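Local coordinates for protein glycoside Hydrolase (Bacteroides uniformis, PDB 5T99) that probably hydrolyses beta-galactosidic bonds in agarose-derived sugars, as a family 2 glycoside hydrolase that binds galacto-isofagomine in its pocket, at residues Glu355-Cys360 against Ile400-Asn405. Numbering follows the deposited sequence.
Sequences EFLDLC and IMRDRN. With EDO (1,2-ethanediol), chain J; EDO (1,2-ethanediol), chain K.
Leu357 lays its CD1 methyl against the carboxylate of Asp403, the two side chains crossing at about a right angle. Leu357 CD1 comes 3.2 Å from Asp403 OD2, 3.4 Å from Asp403 CG and 3.6 Å from Asp403 OD1, so one methyl touches the whole carboxylate. The leucine reaches it with CG anti to its own carbonyl carbon and CD1 carried onward by an extended second torsion. Leu357 CD1 also lies 4.0 Å from Arg402 NH2, meeting that guanidinium obliquely.

Two bonds from Arg402, which grips its neighbour side-on, fix the rotation of the Asp403 carboxylate. Arg402 NH2 gives a nearly straight bond (173°) of 3.0 Å to the syn lone pair of Asp403 OD2, while Arg402 NE binds Asp403 OD1 at 2.8 Å, more bent and tilted from both planes. A kink at chi3 (73°) folds the arginine back onto the aspartate. Arg402 NH2 also donates to the carbonyl of Pro352, just ahead of helix 354-363. Asp369 OD2, on strand 366-370, lies close to Asp403 OD2, a pairing of acids whose repulsion Arg402 would probably ease.

This is a small buried contact between helices 354-363 and 388-403, which flank strand 366-370 in sequence on the outside of the family 2 TIM barrel.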
ATOM      1  N   GLU A 355       7.510   4.191  -3.801  1.00 14.04           N
ATOM      2  CA  GLU A 355       7.735   4.511  -2.385  1.00 13.83           C
ATOM      3  C   GLU A 355       7.116   3.451  -1.486  1.00 13.56           C
ATOM      4  O   GLU A 355       7.732   3.017  -0.497  1.00 13.26           O
ATOM      5  CB  GLU A 355       7.186   5.906  -2.028  1.00 14.03           C
ATOM      6  CG  GLU A 355       8.019   7.082  -2.563  1.00 13.96           C
ATOM      7  CD  GLU A 355       7.851   7.329  -4.055  1.00 14.22           C
ATOM      8  OE1 GLU A 355       6.820   6.892  -4.636  1.00 13.29           O
ATOM      9  OE2 GLU A 355       8.764   7.954  -4.653  1.00 14.61           O
ATOM     10  N   PHE A 356       5.914   3.012  -1.847  1.00 13.35           N
ATOM     11  CA  PHE A 356       5.243   1.963  -1.089  1.00 13.37           C
ATOM     12  C   PHE A 356       6.110   0.702  -1.027  1.00 13.24           C
ATOM     13  O   PHE A 356       6.264   0.107   0.032  1.00 12.52           O
ATOM     14  CB  PHE A 356       3.868   1.661  -1.697  1.00 13.70           C
ATOM     15  CG  PHE A 356       3.118   0.571  -0.983  1.00 13.70           C
ATOM     16  CD1 PHE A 356       2.360   0.861   0.132  1.00 13.87           C
ATOM     17  CD2 PHE A 356       3.187  -0.746  -1.426  1.00 13.99           C
ATOM     18  CE1 PHE A 356       1.682  -0.138   0.818  1.00 14.27           C
ATOM     19  CE2 PHE A 356       2.501  -1.757  -0.758  1.00 14.23           C
ATOM     20  CZ  PHE A 356       1.757  -1.448   0.377  1.00 14.51           C
ATOM     21  N   LEU A 357       6.684   0.317  -2.172  1.00 13.59           N
ATOM     22  CA  LEU A 357       7.550  -0.873  -2.261  1.00 13.69           C
ATOM     23  C   LEU A 357       8.884  -0.682  -1.555  1.00 13.74           C
ATOM     24  O   LEU A 357       9.404  -1.640  -0.975  1.00 13.46           O
ATOM     25  CB  LEU A 357       7.772  -1.303  -3.718  1.00 13.66           C
ATOM     26  CG  LEU A 357       6.488  -1.772  -4.414  1.00 13.85           C
ATOM     27  CD1 LEU A 357       6.733  -2.006  -5.886  1.00 14.11           C
ATOM     28  CD2 LEU A 357       5.914  -3.032  -3.779  1.00 13.93           C
ATOM     29  N   ASP A 358       9.427   0.539  -1.580  1.00 14.03           N
ATOM     30  CA  ASP A 358      10.620   0.844  -0.787  1.00 14.18           C
ATOM     31  C   ASP A 358      10.354   0.595   0.691  1.00 14.40           C
ATOM     32  O   ASP A 358      11.213   0.064   1.383  1.00 14.54           O
ATOM     33  CB  ASP A 358      11.120   2.278  -1.004  1.00 14.22           C
ATOM     34  CG  ASP A 358      11.727   2.488  -2.377  1.00 14.38           C
ATOM     35  OD1 ASP A 358      12.230   1.510  -2.981  1.00 14.66           O
ATOM     36  OD2 ASP A 358      11.705   3.642  -2.856  1.00 14.01           O
ATOM     37  N   LEU A 359       9.157   0.932   1.167  1.00 14.93           N
ATOM     38  CA  LEU A 359       8.797   0.691   2.565  1.00 15.11           C
ATOM     39  C   LEU A 359       8.706  -0.790   2.869  1.00 15.82           C
ATOM     40  O   LEU A 359       9.238  -1.250   3.882  1.00 17.25           O
ATOM     41  CB  LEU A 359       7.496   1.418   2.942  1.00 15.30           C
ATOM     42  CG  LEU A 359       7.627   2.951   3.017  1.00 15.31           C
ATOM     43  CD1 LEU A 359       6.259   3.623   3.049  1.00 15.31           C
ATOM     44  CD2 LEU A 359       8.430   3.354   4.242  1.00 15.02           C
ATOM     45  N   CYS A 360       8.055  -1.541   1.988  1.00 16.06           N
ATOM     46  CA  CYS A 360       7.948  -3.001   2.142  1.00 16.05           C
ATOM     47  C   CYS A 360       9.327  -3.640   2.221  1.00 16.23           C
ATOM     48  O   CYS A 360       9.561  -4.478   3.090  1.00 17.06           O
ATOM     49  CB  CYS A 360       7.138  -3.634   0.992  1.00 15.68           C
ATOM     50  SG  CYS A 360       5.374  -3.205   0.983  1.00 15.00           S
ATOM     51  N   ILE A 400       7.399  -4.866 -14.413  1.00 16.36           N
ATOM     52  CA  ILE A 400       8.466  -5.790 -14.035  1.00 16.38           C
ATOM     53  C   ILE A 400       9.836  -5.098 -14.097  1.00 16.74           C
ATOM     54  O   ILE A 400      10.658  -5.288 -13.207  1.00 15.84           O
ATOM     55  CB  ILE A 400       8.402  -7.074 -14.880  1.00 16.31           C
ATOM     56  CG1 ILE A 400       7.138  -7.855 -14.503  1.00 16.13           C
ATOM     57  CG2 ILE A 400       9.644  -7.937 -14.673  1.00 16.81           C
ATOM     58  CD1 ILE A 400       6.782  -8.961 -15.465  1.00 16.23           C
ATOM     59  N   MET A 401      10.045  -4.265 -15.114  1.00 17.37           N
ATOM     60  CA  MET A 401      11.281  -3.492 -15.239  1.00 18.61           C
ATOM     61  C   MET A 401      11.465  -2.520 -14.058  1.00 18.08           C
ATOM     62  O   MET A 401      12.577  -2.365 -13.538  1.00 18.36           O
ATOM     63  CB  MET A 401      11.297  -2.706 -16.556  1.00 20.49           C
ATOM     64  CG  MET A 401      11.320  -3.551 -17.819  1.00 22.09           C
ATOM     65  SD  MET A 401      12.887  -4.372 -18.063  1.00 26.80           S
ATOM     66  CE  MET A 401      13.801  -3.003 -18.787  1.00 25.79           C
ATOM     67  N   ARG A 402      10.366  -1.897 -13.634  1.00 16.69           N
ATOM     68  CA  ARG A 402      10.363  -0.977 -12.497  1.00 15.86           C
ATOM     69  C   ARG A 402      10.648  -1.687 -11.178  1.00 15.24           C
ATOM     70  O   ARG A 402      11.427  -1.176 -10.368  1.00 14.50           O
ATOM     71  CB  ARG A 402       8.997  -0.264 -12.397  1.00 15.97           C
ATOM     72  CG  ARG A 402       8.926   0.932 -11.452  1.00 15.96           C
ATOM     73  CD  ARG A 402       7.495   1.432 -11.232  1.00 15.79           C
ATOM     74  NE  ARG A 402       6.735   0.521 -10.384  1.00 15.78           N
ATOM     75  CZ  ARG A 402       5.588   0.800  -9.760  1.00 15.96           C
ATOM     76  NH1 ARG A 402       4.994   1.999  -9.866  1.00 16.29           N
ATOM     77  NH2 ARG A 402       5.027  -0.138  -9.001  1.00 15.51           N
ATOM     78  N   ASP A 403      10.021  -2.848 -10.962  1.00 14.37           N
ATOM     79  CA  ASP A 403       9.995  -3.467  -9.628  1.00 14.17           C
ATOM     80  C   ASP A 403      10.861  -4.719  -9.411  1.00 13.88           C
ATOM     81  O   ASP A 403      10.917  -5.215  -8.292  1.00 13.70           O
ATOM     82  CB  ASP A 403       8.547  -3.799  -9.226  1.00 14.33           C
ATOM     83  CG  ASP A 403       7.677  -2.572  -9.100  1.00 14.20           C
ATOM     84  OD1 ASP A 403       8.225  -1.446  -9.169  1.00 13.97           O
ATOM     85  OD2 ASP A 403       6.440  -2.737  -8.936  1.00 13.65           O
ATOM     86  N   ARG A 404      11.551  -5.207 -10.440  1.00 13.73           N
ATOM     87  CA  ARG A 404      12.271  -6.483 -10.328  1.00 13.78           C
ATOM     88  C   ARG A 404      13.559  -6.451  -9.488  1.00 13.67           C
ATOM     89  O   ARG A 404      14.247  -7.465  -9.408  1.00 13.35           O
ATOM     90  CB  ARG A 404      12.579  -7.064 -11.708  1.00 13.81           C
ATOM     91  CG  ARG A 404      13.538  -6.239 -12.563  1.00 13.70           C
ATOM     92  CD  ARG A 404      13.583  -6.828 -13.949  1.00 13.56           C
ATOM     93  NE  ARG A 404      14.460  -6.110 -14.853  1.00 13.67           N
ATOM     94  CZ  ARG A 404      14.837  -6.557 -16.052  1.00 14.22           C
ATOM     95  NH1 ARG A 404      14.418  -7.741 -16.509  1.00 14.19           N
ATOM     96  NH2 ARG A 404      15.649  -5.817 -16.812  1.00 14.48           N
ATOM     97  N   ASN A 405      13.891  -5.302  -8.905  1.00 13.65           N
ATOM     98  CA  ASN A 405      14.961  -5.208  -7.914  1.00 13.82           C
ATOM     99  C   ASN A 405      14.496  -5.147  -6.465  1.00 13.76           C
ATOM    100  O   ASN A 405      15.327  -5.300  -5.568  1.00 14.52           O
ATOM    101  CB  ASN A 405      15.842  -4.005  -8.217  1.00 13.70           C
ATOM    102  CG  ASN A 405      16.429  -4.077  -9.599  1.00 14.08           C
ATOM    103  OD1 ASN A 405      16.956  -5.123  -9.986  1.00 14.74           O
ATOM    104  ND2 ASN A 405      16.335  -2.986 -10.368  1.00 14.02           N
TER
HETATM  105  C1  EDO J 908      16.272  -9.092  -6.118  1.00 24.28           C
HETATM  106  O1  EDO J 908      16.087  -8.763  -7.519  1.00 24.12           O
HETATM  107  C2  EDO J 908      17.358  -8.244  -5.445  1.00 23.70           C
HETATM  108  O2  EDO J 908      16.838  -7.407  -4.389  1.00 22.22           O
HETATM  109  C1  EDO K 909      17.126  -8.347 -19.910  1.00 38.88           C
HETATM  110  O1  EDO K 909      18.034  -9.190 -20.634  1.00 36.72           O
HETATM  111  C2  EDO K 909      15.813  -9.049 -19.584  1.00 39.10           C
HETATM  112  O2  EDO K 909      14.697  -8.194 -19.863  1.00 38.93           O